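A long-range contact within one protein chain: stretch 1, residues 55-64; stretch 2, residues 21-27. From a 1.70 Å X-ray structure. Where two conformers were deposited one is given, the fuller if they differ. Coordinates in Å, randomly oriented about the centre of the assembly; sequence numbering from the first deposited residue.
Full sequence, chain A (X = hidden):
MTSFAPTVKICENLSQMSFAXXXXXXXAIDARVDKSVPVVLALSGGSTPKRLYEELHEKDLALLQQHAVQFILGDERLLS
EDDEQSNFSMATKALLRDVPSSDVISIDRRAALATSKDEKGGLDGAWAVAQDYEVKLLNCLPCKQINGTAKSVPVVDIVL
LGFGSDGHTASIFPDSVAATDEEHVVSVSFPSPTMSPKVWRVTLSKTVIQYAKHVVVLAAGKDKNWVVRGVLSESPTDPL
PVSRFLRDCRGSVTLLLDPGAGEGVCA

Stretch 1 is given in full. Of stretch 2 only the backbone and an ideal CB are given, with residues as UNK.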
ATOM      1  N   GLU A  55       6.183  15.901   3.446  1.00 20.98           N
ATOM      2  CA  GLU A  55       7.474  16.275   2.875  0.50 21.33           C
ATOM      3  C   GLU A  55       7.383  16.403   1.353  1.00 21.38           C
ATOM      4  O   GLU A  55       7.905  17.351   0.780  1.00 21.48           O
ATOM      5  CB  GLU A  55       8.564  15.287   3.265  0.50 21.84           C
ATOM      6  CG  GLU A  55       9.949  15.725   2.821  0.50 23.21           C
ATOM      7  CD  GLU A  55      11.025  15.040   3.590  0.50 26.60           C
ATOM      8  OE1 GLU A  55      10.678  14.247   4.499  0.50 29.24           O
ATOM      9  OE2 GLU A  55      12.212  15.299   3.297  0.50 28.08           O
ATOM     10  N   LEU A  56       6.717  15.457   0.691  1.00 21.44           N
ATOM     11  CA  LEU A  56       6.452  15.596  -0.747  1.00 21.69           C
ATOM     12  C   LEU A  56       5.688  16.888  -1.068  1.00 21.78           C
ATOM     13  O   LEU A  56       5.967  17.578  -2.062  1.00 21.80           O
ATOM     14  CB  LEU A  56       5.647  14.404  -1.256  1.00 21.70           C
ATOM     15  CG  LEU A  56       6.377  13.060  -1.268  1.00 21.79           C
ATOM     16  CD1 LEU A  56       5.362  11.925  -1.546  1.00 22.41           C
ATOM     17  CD2 LEU A  56       7.537  13.037  -2.294  1.00 22.95           C
ATOM     18  N   HIS A  57       4.722  17.227  -0.226  1.00 21.77           N
ATOM     19  CA  HIS A  57       3.951  18.457  -0.436  1.00 21.92           C
ATOM     20  C   HIS A  57       4.822  19.725  -0.365  1.00 22.47           C
ATOM     21  O   HIS A  57       4.641  20.667  -1.156  1.00 21.86           O
ATOM     22  CB  HIS A  57       2.817  18.563   0.567  1.00 21.80           C
ATOM     23  CG  HIS A  57       1.928  19.742   0.331  1.00 20.77           C
ATOM     24  ND1 HIS A  57       2.211  20.987   0.843  1.00 20.53           N
ATOM     25  CD2 HIS A  57       0.795  19.878  -0.396  1.00 20.79           C
ATOM     26  CE1 HIS A  57       1.266  21.836   0.466  1.00 20.51           C
ATOM     27  NE2 HIS A  57       0.391  21.183  -0.283  1.00 20.81           N
ATOM     28  N   GLU A  58       5.753  19.741   0.588  1.00 23.22           N
ATOM     29  CA  GLU A  58       6.614  20.896   0.789  1.00 24.28           C
ATOM     30  C   GLU A  58       7.727  21.017  -0.241  1.00 24.72           C
ATOM     31  O   GLU A  58       8.077  22.131  -0.628  1.00 24.26           O
ATOM     32  CB  GLU A  58       7.209  20.861   2.194  1.00 24.39           C
ATOM     33  CG  GLU A  58       6.163  20.977   3.278  1.00 25.24           C
ATOM     34  CD  GLU A  58       5.221  22.159   3.035  1.00 27.09           C
ATOM     35  OE1 GLU A  58       5.735  23.304   2.949  1.00 25.17           O
ATOM     36  OE2 GLU A  58       3.985  21.940   2.926  1.00 25.55           O
ATOM     37  N   LYS A  59       8.264  19.887  -0.694  1.00 24.85           N
ATOM     38  CA  LYS A  59       9.487  19.879  -1.499  1.00 26.07           C
ATOM     39  C   LYS A  59       9.272  19.603  -2.989  1.00 26.08           C
ATOM     40  O   LYS A  59      10.028  20.104  -3.824  1.00 26.79           O
ATOM     41  CB  LYS A  59      10.472  18.847  -0.952  1.00 26.66           C
ATOM     42  CG  LYS A  59      10.868  19.012   0.517  1.00 29.13           C
ATOM     43  CD  LYS A  59      11.558  20.333   0.791  1.00 31.96           C
ATOM     44  CE  LYS A  59      12.093  20.401   2.216  1.00 33.86           C
ATOM     45  NZ  LYS A  59      12.542  21.766   2.594  1.00 34.60           N
ATOM     46  N   ASP A  60       8.262  18.803  -3.331  1.00 25.70           N
ATOM     47  CA  ASP A  60       8.149  18.248  -4.678  1.00 25.57           C
ATOM     48  C   ASP A  60       6.827  18.558  -5.369  1.00 25.41           C
ATOM     49  O   ASP A  60       6.472  17.903  -6.367  1.00 25.04           O
ATOM     50  CB  ASP A  60       8.331  16.735  -4.598  1.00 25.98           C
ATOM     51  CG  ASP A  60       9.599  16.342  -3.868  1.00 26.42           C
ATOM     52  OD1 ASP A  60      10.692  16.808  -4.253  1.00 28.11           O
ATOM     53  OD2 ASP A  60       9.505  15.560  -2.903  1.00 27.71           O
ATOM     54  N   LEU A  61       6.115  19.568  -4.867  1.00 24.93           N
ATOM     55  CA  LEU A  61       4.761  19.841  -5.332  1.00 24.66           C
ATOM     56  C   LEU A  61       4.740  20.209  -6.814  1.00 24.66           C
ATOM     57  O   LEU A  61       3.800  19.856  -7.526  1.00 24.86           O
ATOM     58  CB  LEU A  61       4.100  20.945  -4.493  1.00 24.66           C
ATOM     59  CG  LEU A  61       2.601  21.155  -4.729  1.00 25.43           C
ATOM     60  CD1 LEU A  61       1.811  19.851  -4.506  1.00 24.35           C
ATOM     61  CD2 LEU A  61       2.065  22.282  -3.853  1.00 25.86           C
ATOM     62  N   ALA A  62       5.790  20.890  -7.270  1.00 24.57           N
ATOM     63  CA  ALA A  62       5.919  21.298  -8.671  1.00 24.35           C
ATOM     64  C   ALA A  62       5.906  20.111  -9.639  1.00 24.29           C
ATOM     65  O   ALA A  62       5.203  20.135 -10.648  1.00 24.47           O
ATOM     66  CB  ALA A  62       7.192  22.131  -8.859  1.00 24.83           C
ATOM     67  N   LEU A  63       6.680  19.079  -9.322  1.00 24.13           N
ATOM     68  CA  LEU A  63       6.713  17.865 -10.141  0.50 24.06           C
ATOM     69  C   LEU A  63       5.331  17.217 -10.207  1.00 23.99           C
ATOM     70  O   LEU A  63       4.910  16.738 -11.259  1.00 24.28           O
ATOM     71  CB  LEU A  63       7.739  16.867  -9.602  0.50 24.16           C
ATOM     72  CG  LEU A  63       9.202  17.290  -9.737  0.50 23.86           C
ATOM     73  CD1 LEU A  63      10.124  16.295  -9.039  0.50 23.50           C
ATOM     74  CD2 LEU A  63       9.566  17.439 -11.204  0.50 24.20           C
ATOM     75  N   LEU A  64       4.615  17.229  -9.088  1.00 24.03           N
ATOM     76  CA  LEU A  64       3.292  16.600  -9.004  1.00 23.92           C
ATOM     77  C   LEU A  64       2.227  17.402  -9.766  1.00 24.45           C
ATOM     78  O   LEU A  64       1.357  16.830 -10.431  1.00 24.45           O
ATOM     79  CB  LEU A  64       2.893  16.413  -7.543  1.00 23.68           C
ATOM     80  CG  LEU A  64       3.923  15.665  -6.678  1.00 22.44           C
ATOM     81  CD1 LEU A  64       3.382  15.515  -5.254  1.00 23.96           C
ATOM     82  CD2 LEU A  64       4.310  14.285  -7.250  1.00 23.66           C
ATOM     83  N   UNK A  21      12.265   7.146   1.912  1.00 19.21           N
ATOM     84  CA  UNK A  21      11.135   6.778   1.033  1.00 18.69           C
ATOM     85  C   UNK A  21      11.019   7.820  -0.081  1.00 19.57           C
ATOM     86  O   UNK A  21      10.850   7.489  -1.251  1.00 19.48           O
ATOM     87  CB  UNK A  21       9.827   6.683   1.821  1.00 18.69           C
ATOM     88  N   UNK A  22      11.153   9.088   0.296  1.00 19.20           N
ATOM     89  CA  UNK A  22      11.093  10.169  -0.688  1.00 20.09           C
ATOM     90  C   UNK A  22      12.138   9.987  -1.792  1.00 20.86           C
ATOM     91  O   UNK A  22      11.833  10.174  -2.975  1.00 20.15           O
ATOM     92  CB  UNK A  22      11.294  11.520   0.002  1.00 20.09           C
ATOM     93  N   UNK A  23      13.356   9.633  -1.409  1.00 21.76           N
ATOM     94  CA  UNK A  23      14.439   9.416  -2.380  1.00 23.09           C
ATOM     95  C   UNK A  23      14.113   8.342  -3.415  1.00 22.88           C
ATOM     96  O   UNK A  23      14.419   8.497  -4.591  1.00 22.15           O
ATOM     97  CB  UNK A  23      15.724   9.031  -1.644  1.00 23.09           C
ATOM     98  N   UNK A  24      13.491   7.252  -2.975  1.00 22.70           N
ATOM     99  CA  UNK A  24      13.066   6.191  -3.886  1.00 22.92           C
ATOM    100  C   UNK A  24      12.042   6.714  -4.906  1.00 22.78           C
ATOM    101  O   UNK A  24      12.171   6.482  -6.109  1.00 22.54           O
ATOM    102  CB  UNK A  24      12.474   5.023  -3.095  1.00 22.92           C
ATOM    103  N   UNK A  25      11.048   7.456  -4.426  1.00 22.39           N
ATOM    104  CA  UNK A  25      10.041   8.055  -5.299  1.00 22.25           C
ATOM    105  C   UNK A  25      10.679   9.006  -6.318  1.00 22.67           C
ATOM    106  O   UNK A  25      10.412   8.911  -7.530  1.00 22.09           O
ATOM    107  CB  UNK A  25       8.998   8.802  -4.465  1.00 22.25           C
ATOM    108  N   UNK A  26      11.541   9.910  -5.847  1.00 23.23           N
ATOM    109  CA  UNK A  26      12.189  10.873  -6.759  1.00 23.97           C
ATOM    110  C   UNK A  26      13.123  10.210  -7.773  1.00 24.51           C
ATOM    111  O   UNK A  26      13.237  10.684  -8.899  1.00 24.60           O
ATOM    112  CB  UNK A  26      12.980  11.901  -5.947  1.00 23.97           C
ATOM    113  N   UNK A  27      13.775   9.121  -7.368  1.00 25.51           N
ATOM    114  CA  UNK A  27      14.645   8.340  -8.254  1.00 26.06           C
ATOM    115  C   UNK A  27      13.834   7.746  -9.408  1.00 26.56           C
ATOM    116  O   UNK A  27      14.241   7.825 -10.568  1.00 26.52           O
ATOM    117  CB  UNK A  27      15.350   7.229  -7.474  1.00 26.06           C
TER

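The backbone of residues 21–27 is helical throughout, with phi near -60° and psi between about -33° and -49°, so residues that favour helices suit every position; what stretch 1 offers narrows the choice only where it is in reach.

At position 21 the ideal CB has no atom of stretch 1 within 5.5 Å, and nothing on that side discriminates between side chains. The residue is Ala21, which makes no contact here.

Position 22 points its CA-to-CB bond toward stretch 1. The ideal CB lies 4.7 Å from Leu56 CD2, 5.0 Å from Glu55 CD and 5.3 Å from Asp60 OD2, so the site combines an apolar wall with two carboxylates. A long side chain with an aliphatic stem and a basic end would fit, lysine or arginine above all; a shorter polar donor could also approach Asp60. Arg22 is found, extended with chi1, chi2 and chi3 all t. Its stem packs on the neighbouring helix, CG 3.9 Å from Leu56 CD2 and CD 3.7 Å from Glu55 CG. This reach brings the guanidinium to Asp60 in a two-pronged salt bridge: Arg22 NE donates to Asp60 OD2 at 2.7 Å and Arg22 NH2 to Asp60 OD1 at 3.0 Å. Lys59 covers one guanidinium face with CG, its aliphatic part, while its charged end leads away. Glu55 OE2, 4.3 Å from Arg22 NH1 and well out of the guanidinium plane, adds only charge attraction.

Positions 23 and 24 are out of reach of stretch 1, which leaves their choice open, polar or apolar. They hold Glu23 and Val24. Glu23 OE2 makes a long salt bridge, 3.8 Å, to Arg22 NH1, with no N-H directed at it.

Position 25, three residues after 22, also points toward stretch 1, its ideal CB 5.0 Å from Leu56 CD2. A medium or large apolar residue, leucine, isoleucine or methionine, would meet this methyl-lined surface. Ile25 does so, its CD1 4.2 Å from Leu56 CD1.

At position 26 the CA-to-CB bond runs sideways and the ideal CB touches nothing, so a small residue would fall short. A longer side chain could turn back toward Asp60 and Leu63; an aliphatic one would suit the latter, a polar one the former. Leu26 (chi1 m, chi2 t) places CD2 3.6 Å from Asp60 OD1 and 4.4 Å from Leu63 CD1, flanking the carboxylate with a methyl group.

Position 27 faces open space relative to stretch 1, and many residues would serve; it is Ala27.

Stretch 2 21-27: AREVILA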
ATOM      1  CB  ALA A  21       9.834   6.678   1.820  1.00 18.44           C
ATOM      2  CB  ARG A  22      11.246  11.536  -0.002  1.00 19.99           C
ATOM      3  CG  ARG A  22      11.221  12.723  -0.970  1.00 21.01           C
ATOM      4  CD  ARG A  22      11.216  14.041  -0.213  1.00 22.45           C
ATOM      5  NE  ARG A  22      11.511  15.167  -1.103  1.00 25.12           N
ATOM      6  CZ  ARG A  22      12.719  15.693  -1.305  1.00 26.85           C
ATOM      7  NH1 ARG A  22      13.786  15.238  -0.658  1.00 28.07           N
ATOM      8  NH2 ARG A  22      12.864  16.701  -2.159  1.00 27.46           N
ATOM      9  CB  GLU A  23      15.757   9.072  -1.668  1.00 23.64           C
ATOM     10  CG  GLU A  23      16.431  10.272  -1.010  1.00 27.19           C
ATOM     11  CD  GLU A  23      16.597  11.455  -1.968  1.00 31.66           C
ATOM     12  OE1 GLU A  23      17.009  11.233  -3.135  1.00 35.46           O
ATOM     13  OE2 GLU A  23      16.301  12.603  -1.566  1.00 34.10           O
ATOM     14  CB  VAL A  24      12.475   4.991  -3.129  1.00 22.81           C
ATOM     15  CG1 VAL A  24      11.925   3.955  -4.137  1.00 22.88           C
ATOM     16  CG2 VAL A  24      13.518   4.356  -2.195  1.00 23.42           C
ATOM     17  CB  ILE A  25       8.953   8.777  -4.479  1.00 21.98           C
ATOM     18  CG1 ILE A  25       8.172   7.751  -3.649  1.00 21.38           C
ATOM     19  CG2 ILE A  25       8.021   9.556  -5.397  1.00 20.28           C
ATOM     20  CD1 ILE A  25       7.355   8.360  -2.496  1.00 21.40           C
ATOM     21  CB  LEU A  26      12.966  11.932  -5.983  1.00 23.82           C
ATOM     22  CG  LEU A  26      12.164  12.819  -5.034  1.00 24.75           C
ATOM     23  CD1 LEU A  26      13.085  13.799  -4.338  1.00 25.70           C
ATOM     24  CD2 LEU A  26      11.017  13.526  -5.737  1.00 24.60           C
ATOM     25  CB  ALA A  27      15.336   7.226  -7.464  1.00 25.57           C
TER
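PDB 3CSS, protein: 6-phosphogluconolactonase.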